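Long-range contacts in HcgC (Methanococcus maripaludis S2, PDB 5O4M), which probably transfers a methyl group from S-adenosylmethionine to the pyridinol precursor during biosynthesis of the FeGP cofactor: residues 17-22 / 224-229; 65-70 / 85-90; 108-113 / 130-135. All coordinates share one frame; numbering follows the deposited sequence.

Contact 1: 17-22 / 224-229; sequences KIKDIV and ELNMSA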
loop_
_atom_site.group_PDB
_atom_site.type_symbol
_atom_site.label_atom_id
_atom_site.label_comp_id
_atom_site.label_asym_id
_atom_site.label_seq_id
_atom_site.Cartn_x
_atom_site.Cartn_y
_atom_site.Cartn_z
ATOM N N LYS A 17 22.016 0.355 -9.891
ATOM C CA LYS A 17 21.689 -0.696 -10.844
ATOM C C LYS A 17 21.293 -1.846 -10.065
ATOM O O LYS A 17 21.650 -1.896 -8.923
ATOM C CB LYS A 17 22.896 -1.072 -11.740
ATOM C CG LYS A 17 23.616 0.049 -12.402
ATOM C CD LYS A 17 22.709 1.010 -13.074
ATOM C CE LYS A 17 23.471 2.024 -13.897
ATOM N NZ LYS A 17 22.549 2.978 -14.577
ATOM N N ILE A 18 20.613 -2.806 -10.678
ATOM C CA ILE A 18 20.145 -4.009 -9.996
ATOM C C ILE A 18 21.337 -4.740 -9.342
ATOM O O ILE A 18 21.191 -5.250 -8.249
ATOM C CB ILE A 18 19.362 -4.956 -10.965
ATOM C CG1 ILE A 18 18.139 -4.240 -11.583
ATOM C CG2 ILE A 18 18.885 -6.216 -10.248
ATOM C CD1 ILE A 18 17.884 -4.619 -12.910
ATOM N N LYS A 19 22.506 -4.798 -10.023
ATOM C CA LYS A 19 23.710 -5.458 -9.492
ATOM C C LYS A 19 24.205 -4.793 -8.194
ATOM O O LYS A 19 24.799 -5.462 -7.346
ATOM C CB LYS A 19 24.834 -5.465 -10.542
ATOM C CG LYS A 19 25.477 -4.114 -10.808
ATOM C CD LYS A 19 26.544 -4.240 -11.869
ATOM C CE LYS A 19 27.477 -3.057 -11.921
ATOM N NZ LYS A 19 28.507 -3.220 -12.987
ATOM N N ASP A 20 23.990 -3.471 -8.043
ATOM C CA ASP A 20 24.387 -2.743 -6.843
ATOM C C ASP A 20 23.476 -3.208 -5.693
ATOM O O ASP A 20 23.910 -3.285 -4.555
ATOM C CB ASP A 20 24.252 -1.229 -7.041
ATOM C CG ASP A 20 25.113 -0.641 -8.152
ATOM O OD1 ASP A 20 26.137 -1.267 -8.513
ATOM O OD2 ASP A 20 24.762 0.450 -8.659
ATOM N N ILE A 21 22.225 -3.536 -6.004
ATOM C CA ILE A 21 21.245 -4.011 -5.002
ATOM C C ILE A 21 21.619 -5.445 -4.566
ATOM O O ILE A 21 21.640 -5.775 -3.374
ATOM C CB ILE A 21 19.776 -3.889 -5.439
ATOM C CG1 ILE A 21 19.484 -2.485 -6.041
ATOM C CG2 ILE A 21 18.901 -4.134 -4.225
ATOM C CD1 ILE A 21 18.151 -2.187 -6.638
ATOM N N VAL A 22 21.925 -6.266 -5.518
ATOM C CA VAL A 22 22.336 -7.656 -5.297
ATOM C C VAL A 22 23.601 -7.586 -4.434
ATOM O O VAL A 22 23.689 -8.241 -3.408
ATOM C CB VAL A 22 22.608 -8.382 -6.645
ATOM C CG1 VAL A 22 23.287 -9.745 -6.428
ATOM C CG2 VAL A 22 21.302 -8.573 -7.435
ATOM N N GLU A 224 22.258 -8.566 -17.556
ATOM C CA GLU A 224 20.912 -8.114 -17.216
ATOM C C GLU A 224 20.882 -7.306 -15.904
ATOM O O GLU A 224 20.057 -6.409 -15.792
ATOM C CB GLU A 224 19.931 -9.265 -17.184
ATOM C CG GLU A 224 19.630 -9.854 -18.552
ATOM C CD GLU A 224 18.889 -11.175 -18.546
ATOM O OE1 GLU A 224 18.740 -11.791 -17.462
ATOM O OE2 GLU A 224 18.413 -11.576 -19.633
ATOM N N LEU A 225 21.774 -7.603 -14.937
ATOM C CA LEU A 225 21.875 -6.882 -13.657
ATOM C C LEU A 225 22.516 -5.473 -13.776
ATOM O O LEU A 225 22.436 -4.696 -12.831
ATOM C CB LEU A 225 22.681 -7.706 -12.648
ATOM C CG LEU A 225 22.133 -9.066 -12.224
ATOM C CD1 LEU A 225 23.053 -9.695 -11.185
ATOM C CD2 LEU A 225 20.740 -8.942 -11.698
ATOM N N ASN A 226 23.167 -5.143 -14.915
ATOM C CA ASN A 226 23.780 -3.829 -15.138
ATOM C C ASN A 226 22.712 -2.761 -15.432
ATOM O O ASN A 226 23.027 -1.574 -15.480
ATOM C CB ASN A 226 24.749 -3.846 -16.313
ATOM C CG ASN A 226 26.076 -4.506 -16.039
ATOM O OD1 ASN A 226 26.682 -4.323 -14.988
ATOM N ND2 ASN A 226 26.619 -5.196 -17.032
ATOM N N MET A 227 21.470 -3.171 -15.622
ATOM C CA MET A 227 20.375 -2.269 -15.910
ATOM C C MET A 227 20.056 -1.399 -14.665
ATOM O O MET A 227 20.182 -1.854 -13.527
ATOM C CB MET A 227 19.137 -3.148 -16.296
ATOM C CG MET A 227 18.044 -2.483 -17.125
ATOM S SD MET A 227 18.653 -1.963 -18.744
ATOM C CE MET A 227 18.535 -0.033 -18.502
ATOM N N SER A 228 19.646 -0.144 -14.891
ATOM C CA SER A 228 19.238 0.775 -13.835
ATOM C C SER A 228 18.098 0.070 -13.158
ATOM O O SER A 228 17.274 -0.562 -13.839
ATOM C CB SER A 228 18.720 2.090 -14.394
ATOM O OG SER A 228 19.805 2.895 -14.773
ATOM N N ALA A 229 18.031 0.136 -11.842
ATOM C CA ALA A 229 16.937 -0.538 -11.177
ATOM C C ALA A 229 15.592 0.084 -11.555
ATOM O O ALA A 229 14.584 -0.640 -11.688
ATOM C CB ALA A 229 17.128 -0.484 -9.682
#

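Contact 2: 65-70 / 85-90; sequences CEEVII and GIKFMD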
loop_
_atom_site.group_PDB
_atom_site.type_symbol
_atom_site.label_atom_id
_atom_site.label_comp_id
_atom_site.label_asym_id
_atom_site.label_seq_id
_atom_site.Cartn_x
_atom_site.Cartn_y
_atom_site.Cartn_z
ATOM N N CYS A 65 39.638 -19.125 5.606
ATOM C CA CYS A 65 39.539 -20.520 5.201
ATOM C C CYS A 65 40.607 -20.826 4.157
ATOM O O CYS A 65 40.674 -20.159 3.132
ATOM C CB CYS A 65 38.141 -20.836 4.698
ATOM S SG CYS A 65 36.828 -20.403 5.862
ATOM N N GLU A 66 41.446 -21.828 4.424
ATOM C CA GLU A 66 42.548 -22.228 3.526
ATOM C C GLU A 66 42.020 -22.690 2.193
ATOM O O GLU A 66 42.540 -22.290 1.155
ATOM C CB GLU A 66 43.401 -23.327 4.163
ATOM C CG GLU A 66 44.072 -22.891 5.455
ATOM C CD GLU A 66 44.888 -23.959 6.141
ATOM O OE1 GLU A 66 45.034 -25.064 5.568
ATOM O OE2 GLU A 66 45.372 -23.689 7.266
ATOM N N GLU A 67 40.978 -23.517 2.222
ATOM C CA GLU A 67 40.320 -24.035 1.031
ATOM C C GLU A 67 38.833 -23.722 1.145
ATOM O O GLU A 67 38.234 -23.969 2.186
ATOM C CB GLU A 67 40.547 -25.552 0.889
ATOM C CG GLU A 67 39.876 -26.114 -0.365
ATOM C CD GLU A 67 40.264 -27.538 -0.693
ATOM O OE1 GLU A 67 40.621 -27.813 -1.861
ATOM O OE2 GLU A 67 40.202 -28.384 0.224
ATOM N N VAL A 68 38.244 -23.170 0.081
ATOM C CA VAL A 68 36.812 -22.824 0.030
ATOM C C VAL A 68 36.258 -23.533 -1.197
ATOM O O VAL A 68 36.738 -23.302 -2.320
ATOM C CB VAL A 68 36.518 -21.314 -0.017
ATOM C CG1 VAL A 68 35.019 -21.072 -0.098
ATOM C CG2 VAL A 68 37.089 -20.611 1.199
ATOM N N ILE A 69 35.254 -24.406 -0.977
ATOM C CA ILE A 69 34.625 -25.168 -2.056
ATOM C C ILE A 69 33.158 -24.818 -2.193
ATOM O O ILE A 69 32.403 -24.888 -1.222
ATOM C CB ILE A 69 34.777 -26.678 -1.807
ATOM C CG1 ILE A 69 36.257 -27.092 -1.638
ATOM C CG2 ILE A 69 34.135 -27.486 -2.947
ATOM C CD1 ILE A 69 36.467 -28.333 -0.817
ATOM N N ILE A 70 32.755 -24.449 -3.400
ATOM C CA ILE A 70 31.360 -24.142 -3.677
ATOM C C ILE A 70 30.833 -25.442 -4.292
ATOM O O ILE A 70 31.482 -25.985 -5.175
ATOM C CB ILE A 70 31.145 -22.972 -4.669
ATOM C CG1 ILE A 70 31.043 -21.702 -3.916
ATOM C CG2 ILE A 70 29.841 -23.193 -5.555
ATOM C CD1 ILE A 70 29.616 -21.416 -3.328
ATOM N N GLY A 85 40.241 -18.563 -6.675
ATOM C CA GLY A 85 40.667 -19.180 -5.424
ATOM C C GLY A 85 39.633 -20.150 -4.878
ATOM O O GLY A 85 39.957 -21.036 -4.094
ATOM N N ILE A 86 38.391 -20.010 -5.300
ATOM C CA ILE A 86 37.311 -20.876 -4.847
ATOM C C ILE A 86 37.250 -22.067 -5.787
ATOM O O ILE A 86 37.302 -21.888 -6.996
ATOM C CB ILE A 86 35.951 -20.119 -4.867
ATOM C CG1 ILE A 86 36.016 -18.773 -4.110
ATOM C CG2 ILE A 86 34.826 -20.991 -4.288
ATOM C CD1 ILE A 86 35.082 -17.760 -4.680
ATOM N N LYS A 87 37.118 -23.261 -5.228
ATOM C CA LYS A 87 37.020 -24.486 -5.992
ATOM C C LYS A 87 35.545 -24.783 -6.186
ATOM O O LYS A 87 34.750 -24.600 -5.274
ATOM C CB LYS A 87 37.722 -25.662 -5.282
ATOM C CG LYS A 87 39.233 -25.715 -5.533
ATOM C CD LYS A 87 40.075 -25.314 -4.335
ATOM C CE LYS A 87 41.420 -24.717 -4.702
ATOM N NZ LYS A 87 41.905 -23.754 -3.670
ATOM N N PHE A 88 35.177 -25.252 -7.382
ATOM C CA PHE A 88 33.797 -25.588 -7.695
ATOM C C PHE A 88 33.706 -27.102 -7.914
ATOM O O PHE A 88 34.550 -27.668 -8.584
ATOM C CB PHE A 88 33.302 -24.858 -8.959
ATOM C CG PHE A 88 31.863 -25.173 -9.292
ATOM C CD1 PHE A 88 30.835 -24.433 -8.749
ATOM C CD2 PHE A 88 31.540 -26.230 -10.132
ATOM C CE1 PHE A 88 29.510 -24.736 -9.045
ATOM C CE2 PHE A 88 30.216 -26.532 -10.422
ATOM C CZ PHE A 88 29.211 -25.782 -9.874
ATOM N N MET A 89 32.663 -27.727 -7.356
ATOM C CA MET A 89 32.381 -29.144 -7.482
ATOM C C MET A 89 30.888 -29.310 -7.730
ATOM O O MET A 89 30.101 -28.677 -7.034
ATOM C CB MET A 89 32.702 -29.892 -6.186
ATOM C CG MET A 89 34.138 -29.978 -5.869
ATOM S SD MET A 89 34.530 -31.491 -4.955
ATOM C CE MET A 89 33.666 -31.257 -3.496
ATOM N N ASP A 90 30.464 -30.141 -8.704
ATOM C CA ASP A 90 29.022 -30.320 -8.905
ATOM C C ASP A 90 28.625 -31.376 -7.839
ATOM O O ASP A 90 29.494 -32.065 -7.289
ATOM C CB ASP A 90 28.598 -30.678 -10.350
ATOM C CG ASP A 90 28.905 -32.084 -10.806
ATOM O OD1 ASP A 90 30.030 -32.528 -10.605
ATOM O OD2 ASP A 90 28.037 -32.698 -11.456
HETATM O O HOH W 1 39.926 -22.676 -2.055
#

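Contact 3: 108-113 / 130-135; sequences LVIDLT and VLIVED. With SAH (S-adenosyl-L-homocysteine), chain E; 9KH (6-carboxy methyl-4-hydroxy-2-pyridinol), chain F.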
loop_
_atom_site.group_PDB
_atom_site.type_symbol
_atom_site.label_atom_id
_atom_site.label_comp_id
_atom_site.label_asym_id
_atom_site.label_seq_id
_atom_site.Cartn_x
_atom_site.Cartn_y
_atom_site.Cartn_z
ATOM N N LEU A 108 33.886 -26.359 8.230
ATOM C CA LEU A 108 32.864 -25.326 8.093
ATOM C C LEU A 108 31.964 -25.760 6.933
ATOM O O LEU A 108 32.442 -26.005 5.823
ATOM C CB LEU A 108 33.440 -23.946 7.813
ATOM C CG LEU A 108 32.422 -22.827 7.485
ATOM C CD1 LEU A 108 31.456 -22.589 8.629
ATOM C CD2 LEU A 108 33.152 -21.538 7.144
ATOM N N VAL A 109 30.673 -25.858 7.192
ATOM C CA VAL A 109 29.720 -26.215 6.170
ATOM C C VAL A 109 28.671 -25.115 6.214
ATOM O O VAL A 109 28.239 -24.750 7.297
ATOM C CB VAL A 109 29.077 -27.597 6.357
ATOM C CG1 VAL A 109 27.959 -27.799 5.324
ATOM C CG2 VAL A 109 30.125 -28.703 6.252
ATOM N N ILE A 110 28.264 -24.609 5.051
ATOM C CA ILE A 110 27.238 -23.565 4.939
ATOM C C ILE A 110 26.246 -24.036 3.879
ATOM O O ILE A 110 26.646 -24.258 2.748
ATOM C CB ILE A 110 27.800 -22.155 4.622
ATOM C CG1 ILE A 110 28.848 -21.749 5.696
ATOM C CG2 ILE A 110 26.648 -21.134 4.556
ATOM C CD1 ILE A 110 29.441 -20.463 5.578
ATOM N N ASP A 111 24.967 -24.196 4.242
ATOM C CA ASP A 111 23.928 -24.589 3.306
ATOM C C ASP A 111 23.101 -23.339 2.944
ATOM O O ASP A 111 22.349 -22.841 3.774
ATOM C CB ASP A 111 23.003 -25.671 3.874
ATOM C CG ASP A 111 21.805 -25.889 2.963
ATOM O OD1 ASP A 111 21.995 -25.922 1.734
ATOM O OD2 ASP A 111 20.680 -25.991 3.475
ATOM N N LEU A 112 23.245 -22.848 1.706
ATOM C CA LEU A 112 22.533 -21.683 1.188
ATOM C C LEU A 112 21.481 -22.079 0.143
ATOM O O LEU A 112 20.894 -21.207 -0.483
ATOM C CB LEU A 112 23.530 -20.733 0.516
ATOM C CG LEU A 112 24.696 -20.241 1.350
ATOM C CD1 LEU A 112 25.609 -19.421 0.509
ATOM C CD2 LEU A 112 24.252 -19.449 2.546
ATOM N N THR A 113 21.222 -23.371 -0.050
ATOM C CA THR A 113 20.266 -23.845 -1.050
ATOM C C THR A 113 18.762 -23.508 -0.754
ATOM O O THR A 113 17.965 -23.350 -1.702
ATOM C CB THR A 113 20.483 -25.353 -1.292
ATOM O OG1 THR A 113 20.103 -26.109 -0.137
ATOM C CG2 THR A 113 21.918 -25.655 -1.702
ATOM N N VAL A 130 31.608 -25.956 12.647
ATOM C CA VAL A 130 30.497 -25.029 12.476
ATOM C C VAL A 130 29.600 -25.394 11.289
ATOM O O VAL A 130 30.085 -25.678 10.206
ATOM C CB VAL A 130 31.048 -23.604 12.291
ATOM C CG1 VAL A 130 29.915 -22.583 12.127
ATOM C CG2 VAL A 130 31.977 -23.213 13.454
ATOM N N LEU A 131 28.292 -25.363 11.516
ATOM C CA LEU A 131 27.271 -25.587 10.537
ATOM C C LEU A 131 26.406 -24.324 10.486
ATOM O O LEU A 131 25.880 -23.958 11.533
ATOM C CB LEU A 131 26.330 -26.735 10.921
ATOM C CG LEU A 131 25.126 -26.899 9.962
ATOM C CD1 LEU A 131 25.592 -27.040 8.526
ATOM C CD2 LEU A 131 24.277 -28.085 10.350
ATOM N N ILE A 132 26.236 -23.664 9.292
ATOM C CA ILE A 132 25.365 -22.499 9.114
ATOM C C ILE A 132 24.324 -22.919 8.008
ATOM O O ILE A 132 24.724 -23.301 6.918
ATOM C CB ILE A 132 26.073 -21.160 8.762
ATOM C CG1 ILE A 132 26.990 -20.693 9.900
ATOM C CG2 ILE A 132 25.046 -20.040 8.469
ATOM C CD1 ILE A 132 27.980 -19.724 9.475
ATOM N N VAL A 133 23.001 -22.855 8.302
ATOM C CA VAL A 133 21.963 -23.194 7.348
ATOM C C VAL A 133 21.189 -21.906 7.083
ATOM O O VAL A 133 20.707 -21.283 8.014
ATOM C CB VAL A 133 21.000 -24.284 7.849
ATOM C CG1 VAL A 133 19.927 -24.578 6.802
ATOM C CG2 VAL A 133 21.748 -25.562 8.214
ATOM N N GLU A 134 21.059 -21.498 5.816
ATOM C CA GLU A 134 20.298 -20.296 5.505
ATOM C C GLU A 134 18.815 -20.606 5.585
ATOM O O GLU A 134 18.345 -21.533 4.934
ATOM C CB GLU A 134 20.603 -19.776 4.093
ATOM C CG GLU A 134 19.775 -18.540 3.745
ATOM C CD GLU A 134 20.340 -17.640 2.675
ATOM O OE1 GLU A 134 21.021 -18.149 1.759
ATOM O OE2 GLU A 134 20.013 -16.432 2.701
ATOM N N ASP A 135 18.075 -19.845 6.343
ATOM C CA ASP A 135 16.627 -20.070 6.462
ATOM C C ASP A 135 16.004 -19.315 5.285
ATOM O O ASP A 135 16.163 -18.098 5.231
ATOM C CB ASP A 135 16.103 -19.528 7.792
ATOM C CG ASP A 135 14.612 -19.635 8.020
ATOM O OD1 ASP A 135 13.918 -20.253 7.176
ATOM O OD2 ASP A 135 14.145 -19.180 9.086
HETATM N N SAH E . 19.809 -18.749 -0.713
HETATM C CA SAH E . 20.180 -18.247 -2.055
HETATM C CB SAH E . 19.185 -18.812 -3.089
HETATM C CG SAH E . 19.369 -20.314 -3.285
HETATM S SD SAH E . 18.716 -20.960 -4.786
HETATM C C SAH E . 20.082 -16.764 -2.055
HETATM O O SAH E . 20.632 -16.164 -2.975
HETATM O OXT SAH E . 19.469 -16.165 -1.149
HETATM C "C5'" SAH E . 19.262 -22.637 -4.759
HETATM C "C4'" SAH E . 20.730 -22.745 -5.248
HETATM O "O4'" SAH E . 21.301 -23.955 -4.739
HETATM C "C3'" SAH E . 20.786 -22.906 -6.767
HETATM O "O3'" SAH E . 22.082 -22.481 -7.289
HETATM C "C2'" SAH E . 20.576 -24.407 -6.957
HETATM O "O2'" SAH E . 21.063 -24.886 -8.222
HETATM C "C1'" SAH E . 21.404 -24.944 -5.803
HETATM N N9 SAH E . 20.913 -26.227 -5.265
HETATM C C8 SAH E . 19.634 -26.639 -5.121
HETATM N N7 SAH E . 19.629 -27.877 -4.554
HETATM C C5 SAH E . 20.920 -28.255 -4.321
HETATM C C6 SAH E . 21.657 -29.430 -3.739
HETATM N N6 SAH E . 21.005 -30.522 -3.265
HETATM N N1 SAH E . 23.007 -29.400 -3.695
HETATM C C2 SAH E . 23.700 -28.340 -4.161
HETATM N N3 SAH E . 23.101 -27.247 -4.691
HETATM C C4 SAH E . 21.751 -27.144 -4.785
HETATM C C2 9KH F . 15.289 -20.442 -2.282
HETATM C C3 9KH F . 14.847 -19.126 -2.374
HETATM C C4 9KH F . 14.088 -18.753 -3.505
HETATM C C6 9KH F . 14.229 -20.985 -4.367
HETATM O O1 9KH F . 16.011 -20.785 -1.191
HETATM N N5 9KH F . 13.812 -19.683 -4.454
HETATM C C7 9KH F . 14.993 -21.394 -3.276
HETATM O O8 9KH F . 13.917 -21.858 -5.365
HETATM C C9 9KH F . 15.233 -18.202 -1.232
HETATM C C10 9KH F . 13.580 -17.350 -3.769
HETATM C C12 9KH F . 14.775 -16.475 -4.166
HETATM O O13 9KH F . 15.755 -16.945 -4.809
HETATM O O14 9KH F . 14.751 -15.268 -3.822
HETATM O O HOH W 2 19.107 -23.610 3.345
#

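Contact 1: 17-22 / 224-229
Ser228 OG has two partners: Lys17 NZ bonds to it at 2.8 Å, and it also hydrogen-bonds to Ser14 O, the backbone oxygen to which the same ammonium is tied. To get there the chain of Lys17 bends at chi2 (-48°) and lays its CG and CD along Asn226 O, a use of length and flexibility that suits lysine at a solvent edge. Behind it, Met227 O receives Ile18 N almost head-on at 3.0 Å, while Leu225 O takes Lys19 N at 2.8 Å, well off the C=O line. Lys19 then runs out extended and delivers NZ to Asn226 OD1, 2.9 Å away. Beside these polar bonds the branched residues fill the interior: Ile18 CG2 meets Leu225 CD2 at 3.6 Å, the two side chains crossing at about a right angle, and Ile21 CD1 presses on the small Ala229 CB. Ile18 and Ile21 also pack on helix 177-193. Lys17 is the N-cap residue of helix 18-37, and the amides of Ile18 and Lys19 are spent on carbonyls of the type I turn from Glu224 to Met227. The arrangement is that of a helix start docked on a beta turn leading into strand 230-234.

Contact 2: 65-70 / 85-90
Ile70 and Lys87 bury the most surface here, and they are also joined through the backbone, Ile70 N donating to Lys87 O at 2.7 Å in a nearly straight bond. Lys87 N in turn reaches back to Val68 O at 2.9 Å, and Met89 N donates to Ile70 O, so that both residues sit in the ladder of a parallel pair. The side chain of Ile70 works on two neighbours: its CG2 lies 3.6 Å from CD1 of the Phe88 ring, which it approaches obliquely, while its CG1 turns to Ile86 CG2 at 3.9 Å. Beta-branched residues suit an extended backbone, and here the two branches of Ile70 serve different neighbours. This is the edge of the Rossmann-like sheet of the protein, where strand 87-90 is the outermost strand on its side within the chain and strand 65-72 links it to strand 42-48. Segments 67-70 and 87-90 run parallel with their axes 36° apart, the twist of the sheet between them. Ile86, third in buried surface, lies side by side with Val68, and together with Ile70 both pack against Ala58 of helix 54-61, whose small side chain lets the helix come close. Lys87 goes to the other face. Its CB is beside Ile69 CG1 and its chain bends at chi2 (107°), which carries the aliphatic CD past Glu67 OE1 at 3.6 Å. The ammonium does not pair with that carboxylate, whose OE2 bonds to Gln44; NZ instead donates to a water 2.8 Å away, which also accepts from Val68 N and donates to Gly85 O, bridging the strands just before the ladder begins. Met89 bends its flexible thioether so that CE rests against Ile69 CG2 at 3.8 Å.

Contact 3: 108-113 / 130-135
Glu134 leaves its strand with CG opposite the backbone N (chi1 178°) and continues extended, which carries its carboxylate obliquely across the Leu112 side chain, where OE1 lies 3.6 Å from CD2. Leu112 sets CG anti to its carbonyl carbon (chi1 -56°), and its CD2 meets the Glu134 carboxylate. The amino nitrogen of S-adenosyl-L-homocysteine is held by two acceptors, one from each segment: Leu112 O at 2.7 Å and Glu134 OE1 at 2.8 Å. Upstream, two parallel strands run almost exactly alongside each other. Their ladder closes with Glu134 N donating to Asp111 O at 2.8 Å. Leu108 with Val130 and Ile110 with Ile132 lie side by side on one face; Val109 meets Leu131 on the other, where Asp111 and Val133 follow. Where strand 108-111 ends, Asp111 OD1 accepts Thr113 N at 3.2 Å, forming an Asx turn, and takes Thr113 OG1 on its syn lone pair at 2.7 Å. A short acid fits this place because it can fold back on the turn; its OD2 forms a salt bridge with Arg153. The turn also settles Thr113, whose CG2 packs on the adenosyl part of the ligand and whose O accepts from pyridinol O1 at 3.3 Å. This is the carboxyl edge of the two parallel strands of a beta-alpha-beta unit, the usual place for a Rossmann-type binding site. Glu134 OE2 is paired with Lys29, itself a ligand-binding residue, so the buried carboxylate probably stays ionised and helps to keep the ligand's amino group protonated.

In the fold
Contacts 2 and 3 belong to one seven-stranded sheet. Their centres lie 15 Å apart with strand 42-48 between them, and they touch where Cys65 SG meets Leu108 CD2 at 4.1 Å. Contact 3 binds the S-adenosyl-L-homocysteine directly; contact 2 stands back, with the Ile70 side chain about 8 Å from that ligand, but strand 65-72 ends at Asp72, which hydrogen-bonds to it. Contact 1 is remote, its centre 26 Å from that of contact 2 and 27 Å from that of contact 3, and it closes the long chain loop that contains both. Even so, its Val22 side chain comes within about 4 Å of those of Leu52 and Thr177, two further ligand-binding residues.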